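Local coordinates for protein Alpha/beta hydrolase (Xanthomonas campestris pv. campestris, PDB 2QJW) that is of unknown function but probably acts as a hydrolase of the alpha/beta superfamily, at residues 99-105 and 121-127. Residues are numbered along the deposited sequence; the frame is centred on the assembly and turned at random.
Sequences ALFLMVP and PISIVHA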
ATOM      1  N   ALA A  99     -13.690   4.602 -10.478  1.00 10.03           N
ATOM      2  CA  ALA A  99     -12.481   3.996  -9.849  1.00  9.71           C
ATOM      3  C   ALA A  99     -12.811   2.576  -9.455  1.00  9.39           C
ATOM      4  O   ALA A  99     -13.976   2.195  -9.386  1.00  8.50           O
ATOM      5  CB  ALA A  99     -12.044   4.770  -8.605  1.00 10.47           C
ATOM      6  N   LEU A 100     -11.747   1.816  -9.200  0.50  9.68           N
ATOM      7  CA  LEU A 100     -11.841   0.389  -8.943  0.50  9.49           C
ATOM      8  C   LEU A 100     -10.986  -0.018  -7.750  0.50  9.65           C
ATOM      9  O   LEU A 100      -9.778   0.265  -7.739  0.50  9.57           O
ATOM     10  CB  LEU A 100     -11.347  -0.324 -10.183  0.50 11.32           C
ATOM     11  CG  LEU A 100     -11.482  -1.824 -10.334  0.50 12.12           C
ATOM     12  CD1 LEU A 100     -12.998  -2.297 -10.231  0.50  9.70           C
ATOM     13  CD2 LEU A 100     -10.816  -2.269 -11.653  0.50  9.76           C
ATOM     14  N   PHE A 101     -11.586  -0.725  -6.782  1.00  7.96           N
ATOM     15  CA  PHE A 101     -10.893  -1.193  -5.592  1.00  7.89           C
ATOM     16  C   PHE A 101     -10.951  -2.715  -5.564  1.00  8.29           C
ATOM     17  O   PHE A 101     -12.044  -3.299  -5.496  1.00  9.52           O
ATOM     18  CB  PHE A 101     -11.458  -0.629  -4.292  1.00  8.50           C
ATOM     19  CG  PHE A 101     -10.687  -1.041  -3.102  1.00  8.73           C
ATOM     20  CD1 PHE A 101      -9.471  -0.494  -2.860  1.00 10.88           C
ATOM     21  CD2 PHE A 101     -11.174  -1.984  -2.245  1.00  8.96           C
ATOM     22  CE1 PHE A 101      -8.750  -0.862  -1.720  1.00  9.85           C
ATOM     23  CE2 PHE A 101     -10.443  -2.379  -1.130  1.00 10.45           C
ATOM     24  CZ  PHE A 101      -9.225  -1.827  -0.867  1.00 10.21           C
ATOM     25  N   LEU A 102      -9.791  -3.344  -5.634  1.00  8.43           N
ATOM     26  CA  LEU A 102      -9.747  -4.805  -5.766  1.00  9.19           C
ATOM     27  C   LEU A 102      -8.979  -5.439  -4.658  1.00  9.16           C
ATOM     28  O   LEU A 102      -7.808  -5.204  -4.488  1.00  9.08           O
ATOM     29  CB  LEU A 102      -9.067  -5.159  -7.060  1.00  8.72           C
ATOM     30  CG  LEU A 102      -9.517  -4.496  -8.361  1.00  9.93           C
ATOM     31  CD1 LEU A 102      -8.718  -4.932  -9.625  1.00 12.45           C
ATOM     32  CD2 LEU A 102     -11.005  -4.785  -8.592  1.00 13.21           C
HETATM   33  N   MSE A 103      -9.646  -6.276  -3.869  1.00  8.65           N
HETATM   34  CA  MSE A 103      -8.996  -7.127  -2.849  1.00  9.81           C
HETATM   35  C   MSE A 103      -8.750  -8.509  -3.483  1.00  9.05           C
HETATM   36  O   MSE A 103      -9.650  -9.075  -4.092  1.00  9.21           O
HETATM   37  CB  MSE A 103      -9.790  -7.247  -1.587  1.00  9.45           C
HETATM   38  CG  MSE A 103     -10.077  -5.885  -0.919  1.00 11.21           C
HETATM   39 SE   MSE A 103     -11.109  -5.955   0.661  0.75 12.25          SE
HETATM   40  CE  MSE A 103     -12.727  -6.352  -0.199  1.00 18.99           C
ATOM     41  N   VAL A 104      -7.520  -9.003  -3.332  1.00  9.30           N
ATOM     42  CA  VAL A 104      -7.081 -10.360  -3.806  1.00  7.59           C
ATOM     43  C   VAL A 104      -7.729 -10.724  -5.154  1.00 10.13           C
ATOM     44  O   VAL A 104      -8.426 -11.721  -5.269  1.00 10.03           O
ATOM     45  CB  VAL A 104      -7.237 -11.467  -2.700  1.00  8.64           C
ATOM     46  CG1 VAL A 104      -6.192 -11.214  -1.604  1.00 13.42           C
ATOM     47  CG2 VAL A 104      -8.606 -11.514  -2.116  1.00 10.83           C
ATOM     48  N   PRO A 105      -7.482  -9.915  -6.200  1.00  9.65           N
ATOM     49  CA  PRO A 105      -8.065 -10.196  -7.515  1.00 11.37           C
ATOM     50  C   PRO A 105      -7.408 -11.383  -8.217  1.00  8.60           C
ATOM     51  O   PRO A 105      -6.204 -11.410  -8.292  1.00  9.50           O
ATOM     52  CB  PRO A 105      -7.787  -8.888  -8.288  1.00  9.51           C
ATOM     53  CG  PRO A 105      -6.572  -8.375  -7.749  1.00  9.20           C
ATOM     54  CD  PRO A 105      -6.625  -8.712  -6.259  1.00  8.30           C
ATOM     55  N   PRO A 121      -8.571   5.020 -12.097  1.00 10.12           N
ATOM     56  CA  PRO A 121      -7.790   4.703 -10.866  1.00  9.64           C
ATOM     57  C   PRO A 121      -8.121   3.303 -10.332  1.00 10.97           C
ATOM     58  O   PRO A 121      -9.301   2.944 -10.225  1.00 10.74           O
ATOM     59  CB  PRO A 121      -8.208   5.762  -9.927  1.00 11.11           C
ATOM     60  CG  PRO A 121      -8.648   6.926 -10.836  1.00 14.92           C
ATOM     61  CD  PRO A 121      -9.291   6.302 -11.991  1.00 11.14           C
ATOM     62  N   ILE A 122      -7.079   2.519 -10.108  1.00  8.83           N
ATOM     63  CA  ILE A 122      -7.188   1.159  -9.555  1.00  9.22           C
ATOM     64  C   ILE A 122      -6.323   1.087  -8.320  1.00  8.27           C
ATOM     65  O   ILE A 122      -5.155   1.508  -8.371  1.00  9.65           O
ATOM     66  CB  ILE A 122      -6.747   0.090 -10.553  1.00  9.11           C
ATOM     67  CG1 ILE A 122      -7.606   0.187 -11.846  1.00 11.46           C
ATOM     68  CG2 ILE A 122      -6.785  -1.303  -9.940  1.00 11.00           C
ATOM     69  CD1 ILE A 122      -7.044  -0.634 -13.015  1.00 13.32           C
ATOM     70  N   SER A 123      -6.903   0.590  -7.228  1.00  9.51           N
ATOM     71  CA  SER A 123      -6.186   0.342  -5.986  1.00  8.34           C
ATOM     72  C   SER A 123      -6.431  -1.107  -5.606  1.00  6.61           C
ATOM     73  O   SER A 123      -7.569  -1.533  -5.591  1.00  9.28           O
ATOM     74  CB  SER A 123      -6.623   1.295  -4.911  1.00 10.16           C
ATOM     75  OG  SER A 123      -5.987   1.052  -3.692  1.00 10.23           O
ATOM     76  N   ILE A 124      -5.354  -1.828  -5.292  1.00  7.46           N
ATOM     77  CA  ILE A 124      -5.385  -3.257  -5.047  1.00  7.89           C
ATOM     78  C   ILE A 124      -4.795  -3.512  -3.680  1.00  8.37           C
ATOM     79  O   ILE A 124      -3.773  -2.917  -3.316  1.00  8.06           O
ATOM     80  CB  ILE A 124      -4.566  -4.041  -6.130  1.00  9.29           C
ATOM     81  CG1 ILE A 124      -5.031  -3.707  -7.555  1.00 10.28           C
ATOM     82  CG2 ILE A 124      -4.586  -5.554  -5.856  1.00  9.39           C
ATOM     83  CD1 ILE A 124      -3.992  -4.117  -8.589  1.00 11.26           C
ATOM     84  N   VAL A 125      -5.420  -4.416  -2.948  1.00  7.98           N
ATOM     85  CA  VAL A 125      -4.854  -4.994  -1.706  1.00  7.88           C
ATOM     86  C   VAL A 125      -4.674  -6.482  -1.968  1.00  7.90           C
ATOM     87  O   VAL A 125      -5.646  -7.151  -2.233  1.00  8.92           O
ATOM     88  CB  VAL A 125      -5.666  -4.754  -0.426  1.00  9.25           C
ATOM     89  CG1 VAL A 125      -4.987  -5.377   0.798  1.00  9.10           C
ATOM     90  CG2 VAL A 125      -5.833  -3.251  -0.256  1.00 10.51           C
ATOM     91  N   HIS A 126      -3.411  -6.967  -1.916  1.00  7.78           N
ATOM     92  CA  HIS A 126      -3.171  -8.402  -2.072  1.00  8.56           C
ATOM     93  C   HIS A 126      -2.315  -8.933  -0.969  1.00  9.71           C
ATOM     94  O   HIS A 126      -1.612  -8.230  -0.262  1.00 10.17           O
ATOM     95  CB  HIS A 126      -2.512  -8.657  -3.406  1.00  8.06           C
ATOM     96  CG  HIS A 126      -2.638 -10.054  -3.863  1.00 10.51           C
ATOM     97  ND1 HIS A 126      -3.852 -10.591  -4.185  1.00 12.16           N
ATOM     98  CD2 HIS A 126      -1.709 -11.017  -4.062  1.00 11.66           C
ATOM     99  CE1 HIS A 126      -3.664 -11.861  -4.532  1.00 14.97           C
ATOM    100  NE2 HIS A 126      -2.376 -12.134  -4.445  1.00 13.08           N
ATOM    101  N   ALA A 127      -2.465 -10.244  -0.770  1.00 10.44           N
ATOM    102  CA  ALA A 127      -1.745 -11.002   0.285  1.00 10.24           C
ATOM    103  C   ALA A 127      -0.437 -11.573  -0.233  1.00  9.61           C
ATOM    104  O   ALA A 127      -0.452 -12.321  -1.221  1.00 10.50           O
ATOM    105  CB  ALA A 127      -2.656 -12.118   0.760  1.00 12.08           C
TER
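Strands 99-103 and 122-127 are neighbours in the central parallel sheet of an alpha/beta hydrolase fold: their axes run 4.7 Å apart at 6°, and the even-numbered residues of the first strand bond to the second through both N and O. The series opens with L100 N to P121 O (2.9 Å), while S123 N donates to L100 O (2.9 Å). On the L100 face, L100 CD2 meets I122 CG1 at 4.0 Å, beneath helix 83-92. F101 turns its amide edge to strand 76-81 and its ring to the opposite face, toward helix 162-174, with CZ 3.7 Å from V125 CG2. L102 repeats the pattern: its N donates to S123 O and its O accepts from V125 N, both 2.9 Å. At V104 the backbone turns out of the strand (phi/psi 37/60), yet V104 N still reaches V125 O (2.9 Å). The V104 side chain touches D130 and H156, members of a probable Ser-His-Asp triad with S82. H126 NE2 bonds I133 O, whereas H126 ND1 lies 3.5 Å from V104 CG1.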